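Beta-ketoacyl-[acyl-carrier-protein] synthase FabY (Pseudomonas aeruginosa, PDB 4CW4) catalyses the condensation of acetyl-CoA with malonyl-ACP to acetoacetyl-ACP, the primer that starts fatty acid biosynthesis. Local coordinates at residues 27-38 / 492-503; 200-208 / 578-586. All coordinates share one frame; numbering follows the deposited sequence. Where two conformers were deposited one is given.

Contact 1. Residues 27-38 / 492-503; sequences HHGFRRMVIESM and GTFKYGILPGIK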
# COMPACT_ATOMS: atom_id res chain seq x y z
N HIS A 27 -26.18 -11.11 -5.01
CA HIS A 27 -25.70 -12.48 -5.11
C HIS A 27 -25.69 -13.04 -6.53
O HIS A 27 -25.69 -14.25 -6.70
CB HIS A 27 -26.52 -13.41 -4.20
CG HIS A 27 -26.62 -12.91 -2.80
ND1 HIS A 27 -25.57 -12.99 -1.92
CD2 HIS A 27 -27.63 -12.31 -2.14
CE1 HIS A 27 -25.92 -12.44 -0.77
NE2 HIS A 27 -27.17 -12.04 -0.87
N HIS A 28 -25.66 -12.19 -7.54
CA HIS A 28 -25.59 -12.71 -8.92
C HIS A 28 -24.33 -13.50 -9.22
O HIS A 28 -24.41 -14.56 -9.82
CB HIS A 28 -25.78 -11.60 -9.94
CG HIS A 28 -27.18 -11.08 -9.97
ND1 HIS A 28 -28.22 -11.80 -10.53
CD2 HIS A 28 -27.72 -9.95 -9.49
CE1 HIS A 28 -29.34 -11.11 -10.39
NE2 HIS A 28 -29.06 -9.99 -9.75
N GLY A 29 -23.17 -13.02 -8.78
CA GLY A 29 -21.92 -13.74 -9.00
C GLY A 29 -21.95 -15.10 -8.31
O GLY A 29 -21.55 -16.11 -8.87
N PHE A 30 -22.43 -15.11 -7.07
CA PHE A 30 -22.60 -16.35 -6.33
C PHE A 30 -23.48 -17.30 -7.11
O PHE A 30 -23.16 -18.48 -7.27
CB PHE A 30 -23.22 -16.05 -4.96
CG PHE A 30 -23.54 -17.29 -4.17
CD1 PHE A 30 -22.56 -17.93 -3.44
CD2 PHE A 30 -24.80 -17.82 -4.16
CE1 PHE A 30 -22.85 -19.05 -2.69
CE2 PHE A 30 -25.09 -18.97 -3.44
CZ PHE A 30 -24.11 -19.59 -2.72
N ARG A 31 -24.59 -16.78 -7.62
CA ARG A 31 -25.50 -17.63 -8.36
C ARG A 31 -24.83 -18.23 -9.60
O ARG A 31 -25.09 -19.38 -9.93
CB ARG A 31 -26.77 -16.89 -8.75
CG ARG A 31 -27.75 -16.72 -7.62
CD ARG A 31 -29.00 -16.06 -8.15
NE ARG A 31 -29.02 -14.66 -7.83
CZ ARG A 31 -29.97 -13.81 -8.22
NH1 ARG A 31 -30.90 -14.18 -9.09
NH2 ARG A 31 -29.95 -12.57 -7.78
N ARG A 32 -24.01 -17.46 -10.30
CA ARG A 32 -23.28 -18.03 -11.43
C ARG A 32 -22.40 -19.20 -10.96
O ARG A 32 -22.30 -20.22 -11.65
CB ARG A 32 -22.41 -16.98 -12.13
CG ARG A 32 -21.34 -17.55 -13.08
CD ARG A 32 -21.97 -18.24 -14.26
NE ARG A 32 -20.98 -18.87 -15.14
CZ ARG A 32 -20.62 -20.16 -15.09
NH1 ARG A 32 -21.14 -20.96 -14.18
NH2 ARG A 32 -19.73 -20.63 -15.96
N MET A 33 -21.76 -19.05 -9.81
CA MET A 33 -20.89 -20.10 -9.33
C MET A 33 -21.67 -21.38 -8.98
O MET A 33 -21.17 -22.47 -9.22
CB MET A 33 -20.04 -19.61 -8.16
CG MET A 33 -19.09 -18.52 -8.60
SD MET A 33 -17.88 -17.99 -7.36
CE MET A 33 -18.78 -16.67 -6.56
N VAL A 34 -22.90 -21.24 -8.47
CA VAL A 34 -23.72 -22.42 -8.15
C VAL A 34 -24.93 -22.53 -9.05
O VAL A 34 -26.00 -22.97 -8.64
CB VAL A 34 -24.13 -22.44 -6.66
CG1 VAL A 34 -22.89 -22.51 -5.78
CG2 VAL A 34 -24.99 -21.22 -6.31
N ILE A 35 -24.74 -22.19 -10.33
CA ILE A 35 -25.87 -21.91 -11.21
C ILE A 35 -26.78 -23.12 -11.38
O ILE A 35 -28.01 -22.99 -11.40
CB ILE A 35 -25.37 -21.35 -12.55
CG1 ILE A 35 -26.52 -20.71 -13.34
CG2 ILE A 35 -24.64 -22.42 -13.37
CD1 ILE A 35 -26.93 -19.35 -12.85
N GLU A 36 -26.19 -24.29 -11.44
CA GLU A 36 -26.97 -25.50 -11.68
C GLU A 36 -27.77 -25.93 -10.45
O GLU A 36 -28.71 -26.72 -10.54
CB GLU A 36 -26.04 -26.63 -12.13
CG GLU A 36 -25.09 -27.10 -11.06
CD GLU A 36 -23.71 -26.41 -11.09
OE1 GLU A 36 -23.55 -25.23 -11.51
OE2 GLU A 36 -22.76 -27.10 -10.67
N SER A 37 -27.41 -25.38 -9.29
CA SER A 37 -28.08 -25.73 -8.04
C SER A 37 -29.23 -24.78 -7.70
O SER A 37 -29.98 -25.04 -6.77
CB SER A 37 -27.06 -25.71 -6.89
OG SER A 37 -26.09 -26.73 -7.09
N MET A 38 -29.32 -23.66 -8.41
CA MET A 38 -30.36 -22.68 -8.17
C MET A 38 -31.68 -23.16 -8.75
O MET A 38 -31.69 -24.02 -9.65
CB MET A 38 -30.00 -21.34 -8.81
CG MET A 38 -28.71 -20.71 -8.26
SD MET A 38 -28.71 -20.40 -6.48
CE MET A 38 -30.14 -19.36 -6.35
N GLY A 492 -23.53 -15.18 0.02
CA GLY A 492 -24.44 -15.95 -0.81
C GLY A 492 -24.82 -17.27 -0.16
O GLY A 492 -25.98 -17.70 -0.25
N THR A 493 -23.86 -17.93 0.48
CA THR A 493 -24.19 -19.14 1.25
C THR A 493 -25.22 -18.83 2.35
O THR A 493 -26.16 -19.60 2.55
CB THR A 493 -22.93 -19.80 1.82
OG1 THR A 493 -22.16 -20.31 0.73
CG2 THR A 493 -23.25 -20.94 2.81
N PHE A 494 -25.05 -17.73 3.06
CA PHE A 494 -26.04 -17.34 4.05
C PHE A 494 -27.43 -17.13 3.41
O PHE A 494 -28.44 -17.55 3.96
CB PHE A 494 -25.63 -16.05 4.78
CG PHE A 494 -24.43 -16.18 5.67
CD1 PHE A 494 -24.16 -17.35 6.36
CD2 PHE A 494 -23.56 -15.11 5.82
CE1 PHE A 494 -23.05 -17.45 7.17
CE2 PHE A 494 -22.47 -15.21 6.62
CZ PHE A 494 -22.21 -16.38 7.31
N LYS A 495 -27.46 -16.50 2.23
CA LYS A 495 -28.71 -16.16 1.55
C LYS A 495 -29.47 -17.39 1.09
O LYS A 495 -30.67 -17.52 1.35
CB LYS A 495 -28.41 -15.27 0.34
CG LYS A 495 -29.62 -14.92 -0.56
CD LYS A 495 -30.53 -13.92 0.10
CE LYS A 495 -31.68 -13.52 -0.80
NZ LYS A 495 -32.60 -12.59 -0.10
N TYR A 496 -28.77 -18.30 0.42
CA TYR A 496 -29.43 -19.39 -0.29
C TYR A 496 -29.22 -20.78 0.34
O TYR A 496 -29.86 -21.75 -0.09
CB TYR A 496 -28.96 -19.44 -1.74
CG TYR A 496 -29.38 -18.26 -2.57
CD1 TYR A 496 -30.71 -18.07 -2.92
CD2 TYR A 496 -28.44 -17.35 -3.06
CE1 TYR A 496 -31.10 -17.00 -3.71
CE2 TYR A 496 -28.82 -16.27 -3.85
CZ TYR A 496 -30.15 -16.11 -4.17
OH TYR A 496 -30.53 -15.05 -4.97
N GLY A 497 -28.33 -20.89 1.31
CA GLY A 497 -28.09 -22.15 2.00
C GLY A 497 -27.33 -23.18 1.19
O GLY A 497 -27.50 -24.38 1.40
N ILE A 498 -26.54 -22.71 0.23
CA ILE A 498 -25.75 -23.58 -0.63
C ILE A 498 -24.28 -23.29 -0.40
O ILE A 498 -23.86 -22.13 -0.47
CB ILE A 498 -26.07 -23.35 -2.13
CG1 ILE A 498 -27.55 -23.60 -2.43
CG2 ILE A 498 -25.18 -24.23 -3.00
CD1 ILE A 498 -27.99 -23.05 -3.75
N LEU A 499 -23.51 -24.36 -0.15
CA LEU A 499 -22.06 -24.29 -0.07
C LEU A 499 -21.45 -24.70 -1.41
O LEU A 499 -21.60 -25.85 -1.82
CB LEU A 499 -21.54 -25.23 1.01
CG LEU A 499 -20.03 -25.18 1.26
CD1 LEU A 499 -19.67 -23.90 1.98
CD2 LEU A 499 -19.62 -26.39 2.06
N PRO A 500 -20.77 -23.76 -2.10
CA PRO A 500 -20.31 -24.12 -3.44
C PRO A 500 -19.25 -25.22 -3.41
O PRO A 500 -18.36 -25.19 -2.57
CB PRO A 500 -19.72 -22.82 -3.99
CG PRO A 500 -20.31 -21.76 -3.15
CD PRO A 500 -20.48 -22.36 -1.79
N GLY A 501 -19.38 -26.20 -4.30
CA GLY A 501 -18.37 -27.24 -4.41
C GLY A 501 -17.11 -26.73 -5.09
O GLY A 501 -17.09 -25.66 -5.69
N ILE A 502 -16.05 -27.53 -5.01
CA ILE A 502 -14.83 -27.28 -5.79
C ILE A 502 -14.99 -28.12 -7.06
O ILE A 502 -14.53 -29.27 -7.14
CB ILE A 502 -13.56 -27.65 -5.01
CG1 ILE A 502 -13.58 -27.01 -3.61
CG2 ILE A 502 -12.33 -27.22 -5.82
CD1 ILE A 502 -12.37 -27.31 -2.76
N LYS A 503 -15.68 -27.57 -8.05
CA LYS A 503 -16.15 -28.39 -9.17
C LYS A 503 -15.07 -28.74 -10.16
O LYS A 503 -15.26 -29.62 -11.00
CB LYS A 503 -17.33 -27.71 -9.87
CG LYS A 503 -18.51 -27.57 -8.97
CD LYS A 503 -19.69 -26.91 -9.65
CE LYS A 503 -20.77 -26.73 -8.64
NZ LYS A 503 -21.40 -25.42 -8.77
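Phe-30 lays its ring flat against the backbone of helix 492-496, where Gly-492 brings bare main chain over the ring face: Gly-492 CA stands 3.7 Å from the centroid of the Phe-30 ring, a CH-pi contact made possible by the lack of a side chain. The far end of the same ring reaches Ile-498, whose carbonyl O lies in the ring plane at the CZ edge, 3.4 Å from Phe-30 CZ. Thr-493 OG1 donates to Ile-498 O at 2.8 Å. CG of Phe-30 trans to the backbone N (chi1 175°) carries the ring across to this site, while Pro-500 CG closes on CE1.

Tyr-496 slides past Phe-30 in the opposite sense. Its ring is sandwiched between Lys-495 CG, from its own helix, and Met-38, whose CE sits 3.7 Å from the Tyr-496 ring centroid with SD behind it, a Met-aromatic contact. One edge of Tyr-496 turns toward the face of His-27 in an offset T-shaped pair, planes at 78°, and Lys-495 CB packs over a face of that imidazole. The tyrosine OH lies over one face of the Arg-31 guanidinium, whose NH1 forms a salt bridge with Glu-45.

At the other end, Lys-503 NZ forms a salt bridge with Asp-523 and gives a weak hydrogen bond to Met-33 O.

This largely aromatic and CH-pi packing, away from the active-site residues, seats helix 28-33 and the turn after it on the C-terminal end of helix 482-496 and the following loop. The axes of the short helical segments 28-33 and 492-496 pass 10.2 Å apart, crossing at -80°. Helix 40-53 backs Arg-31, strand 434-437 lies against Thr-493, and helix 472-475 meets Met-33 and Pro-500.

Contact 2. Residues 200-208 / 578-586; sequences TDAIRSTGI and TRAAARAYD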
# COMPACT_ATOMS: atom_id res chain seq x y z
N THR A 200 -19.96 1.94 -7.13
CA THR A 200 -21.34 2.36 -7.37
C THR A 200 -22.27 1.19 -7.10
O THR A 200 -23.30 1.36 -6.45
CB THR A 200 -21.57 2.87 -8.80
OG1 THR A 200 -20.84 4.09 -9.01
CG2 THR A 200 -23.05 3.13 -9.04
N ASP A 201 -21.92 0.00 -7.61
CA ASP A 201 -22.76 -1.19 -7.38
C ASP A 201 -22.97 -1.40 -5.87
O ASP A 201 -24.11 -1.59 -5.42
CB ASP A 201 -22.11 -2.41 -8.02
CG ASP A 201 -22.97 -3.64 -7.98
OD1 ASP A 201 -24.20 -3.55 -8.23
OD2 ASP A 201 -22.43 -4.72 -7.69
N ALA A 202 -21.90 -1.33 -5.09
CA ALA A 202 -22.01 -1.53 -3.64
C ALA A 202 -22.92 -0.49 -2.96
O ALA A 202 -23.76 -0.82 -2.12
CB ALA A 202 -20.64 -1.55 -2.99
N ILE A 203 -22.75 0.78 -3.31
CA ILE A 203 -23.50 1.86 -2.67
C ILE A 203 -24.97 1.75 -3.02
O ILE A 203 -25.83 1.93 -2.19
CB ILE A 203 -22.93 3.23 -3.12
CG1 ILE A 203 -21.53 3.42 -2.52
CG2 ILE A 203 -23.86 4.38 -2.75
CD1 ILE A 203 -21.50 3.50 -0.99
N ARG A 204 -25.26 1.48 -4.28
CA ARG A 204 -26.65 1.40 -4.72
C ARG A 204 -27.36 0.15 -4.18
O ARG A 204 -28.58 0.13 -4.06
CB ARG A 204 -26.75 1.45 -6.25
CG ARG A 204 -26.32 2.78 -6.86
CD ARG A 204 -26.65 2.88 -8.31
NE ARG A 204 -26.11 4.10 -8.89
CZ ARG A 204 -26.68 5.30 -8.81
NH1 ARG A 204 -27.84 5.46 -8.18
NH2 ARG A 204 -26.10 6.35 -9.39
N SER A 205 -26.59 -0.89 -3.86
CA SER A 205 -27.16 -2.11 -3.30
C SER A 205 -27.75 -1.89 -1.92
O SER A 205 -28.52 -2.70 -1.46
CB SER A 205 -26.11 -3.23 -3.19
OG SER A 205 -25.28 -3.06 -2.04
N THR A 206 -27.41 -0.79 -1.26
CA THR A 206 -27.94 -0.55 0.09
C THR A 206 -29.41 -0.19 0.11
O THR A 206 -30.04 -0.33 1.14
CB THR A 206 -27.20 0.59 0.82
OG1 THR A 206 -27.48 1.84 0.18
CG2 THR A 206 -25.69 0.35 0.90
N GLY A 207 -29.95 0.32 -1.00
CA GLY A 207 -31.30 0.84 -1.01
C GLY A 207 -31.50 2.14 -0.24
O GLY A 207 -32.63 2.51 0.03
N ILE A 208 -30.41 2.82 0.09
CA ILE A 208 -30.49 4.08 0.82
C ILE A 208 -29.75 5.16 0.03
O ILE A 208 -28.65 4.93 -0.46
CB ILE A 208 -29.90 3.94 2.25
CG1 ILE A 208 -30.66 2.87 3.05
CG2 ILE A 208 -29.98 5.28 2.99
CD1 ILE A 208 -29.97 2.48 4.32
N THR A 578 -36.43 0.26 2.41
CA THR A 578 -35.08 0.21 1.84
C THR A 578 -34.92 -1.06 0.99
O THR A 578 -34.28 -1.01 -0.05
CB THR A 578 -33.99 0.29 2.88
OG1 THR A 578 -33.95 -0.90 3.62
CG2 THR A 578 -34.21 1.40 3.86
N ARG A 579 -35.56 -2.17 1.36
CA ARG A 579 -35.47 -3.38 0.54
C ARG A 579 -36.14 -3.18 -0.80
O ARG A 579 -35.64 -3.66 -1.80
CB ARG A 579 -36.07 -4.61 1.24
CG ARG A 579 -35.15 -5.14 2.31
CD ARG A 579 -35.79 -6.25 3.13
NE ARG A 579 -34.77 -6.91 3.92
CZ ARG A 579 -34.98 -7.87 4.80
NH1 ARG A 579 -36.21 -8.33 5.02
NH2 ARG A 579 -33.95 -8.39 5.45
N ALA A 580 -37.27 -2.47 -0.81
CA ALA A 580 -37.93 -2.14 -2.07
C ALA A 580 -37.03 -1.27 -2.97
O ALA A 580 -36.95 -1.49 -4.17
CB ALA A 580 -39.28 -1.45 -1.78
N ALA A 581 -36.34 -0.28 -2.40
CA ALA A 581 -35.44 0.56 -3.19
C ALA A 581 -34.27 -0.26 -3.76
O ALA A 581 -33.91 -0.12 -4.93
CB ALA A 581 -34.95 1.70 -2.35
N ALA A 582 -33.68 -1.12 -2.93
CA ALA A 582 -32.60 -1.99 -3.40
C ALA A 582 -33.05 -2.90 -4.53
O ALA A 582 -32.35 -3.05 -5.52
CB ALA A 582 -32.04 -2.80 -2.25
N ARG A 583 -34.22 -3.53 -4.39
CA ARG A 583 -34.73 -4.40 -5.45
C ARG A 583 -34.90 -3.61 -6.74
O ARG A 583 -34.66 -4.14 -7.82
CB ARG A 583 -36.08 -5.01 -5.04
CG ARG A 583 -36.02 -6.16 -4.06
CD ARG A 583 -37.34 -6.93 -4.02
NE ARG A 583 -38.43 -6.12 -3.53
CZ ARG A 583 -38.75 -5.96 -2.25
NH1 ARG A 583 -38.05 -6.55 -1.28
NH2 ARG A 583 -39.78 -5.20 -1.92
N ALA A 584 -35.33 -2.36 -6.64
CA ALA A 584 -35.52 -1.56 -7.84
C ALA A 584 -34.19 -1.28 -8.54
O ALA A 584 -34.11 -1.30 -9.77
CB ALA A 584 -36.23 -0.27 -7.51
N TYR A 585 -33.14 -1.05 -7.76
CA TYR A 585 -31.81 -0.92 -8.34
C TYR A 585 -31.40 -2.23 -9.04
O TYR A 585 -30.93 -2.20 -10.16
CB TYR A 585 -30.75 -0.52 -7.28
CG TYR A 585 -29.35 -0.79 -7.79
CD1 TYR A 585 -28.89 -0.14 -8.91
CD2 TYR A 585 -28.54 -1.74 -7.19
CE1 TYR A 585 -27.66 -0.42 -9.44
CE2 TYR A 585 -27.28 -2.04 -7.71
CZ TYR A 585 -26.86 -1.38 -8.85
OH TYR A 585 -25.63 -1.63 -9.38
N ASP A 586 -31.53 -3.36 -8.37
CA ASP A 586 -31.19 -4.64 -8.98
C ASP A 586 -31.90 -4.81 -10.33
O ASP A 586 -31.31 -5.24 -11.29
CB ASP A 586 -31.57 -5.78 -8.02
CG ASP A 586 -31.15 -7.15 -8.51
OD1 ASP A 586 -30.06 -7.31 -9.10
OD2 ASP A 586 -31.93 -8.11 -8.26
O HOH W 1 -32.16 -2.35 2.00
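The ring of Tyr-585 takes Arg-204 CB almost exactly over the centre of one face, 3.5 Å from the centroid and 2° off the normal, a CH-pi contact that Arg-204 CD extends toward CE1. At the ring edge, in plane, lies Asp-201 OD1, which accepts a 2.7 Å hydrogen bond from Tyr-585 OH through its anti lone pair. Both groups stretch to meet: each has CG trans to its backbone N (chi1 -173° for Asp-201 and 163° for Tyr-585), and their side chains cross at about a right angle.

The long helix 565-590 thus packs on helix 190-204 and its following turn, close enough for a glycine to lie against its backbone. Gly-207, with positive phi, closes the type I turn Arg-204 to Gly-207 and comes within 3.9 Å, CA to CA, of Ala-582. Ala-581 CB rests 3.4 Å from Gly-207 O. An ST turn, with Ile-208 N donating to Thr-206 OG1 at 3.1 Å, contributes to the bend. One water bridges Thr-206 O and Thr-578 OG1, the latter also hydrogen-bonded to Gly-382 O.

Asp-201 also bonds Ser-25 and Gly-17, and Arg-204 bonds Glu-595 O. With three partners, the Asp-201 carboxylate is probably stabilised as the anion, and the phenol is held by both hydroxyl and face.

Contacts 1 and 2 have centres about 21 Å apart, yet they meet directly: His-28 of segment 27-38 and Asp-586 of segment 578-586 approach to 2.9 Å between NE2 and OD1, probably a hydrogen bond. Along the chain the segments alternate in the order 27-38, 200-208, 492-503, 578-586, so the contacts interlock. Contact 1 joins an early helix to the end of helix 482-496, in the C-terminal domain of the ketosynthase; contact 2 sets helix 190-204 and the turn that follows, in the N-terminal domain, against the long helix 565-590. Both are structural packing away from the active-site residues, and together they bring chain segments far apart in sequence together.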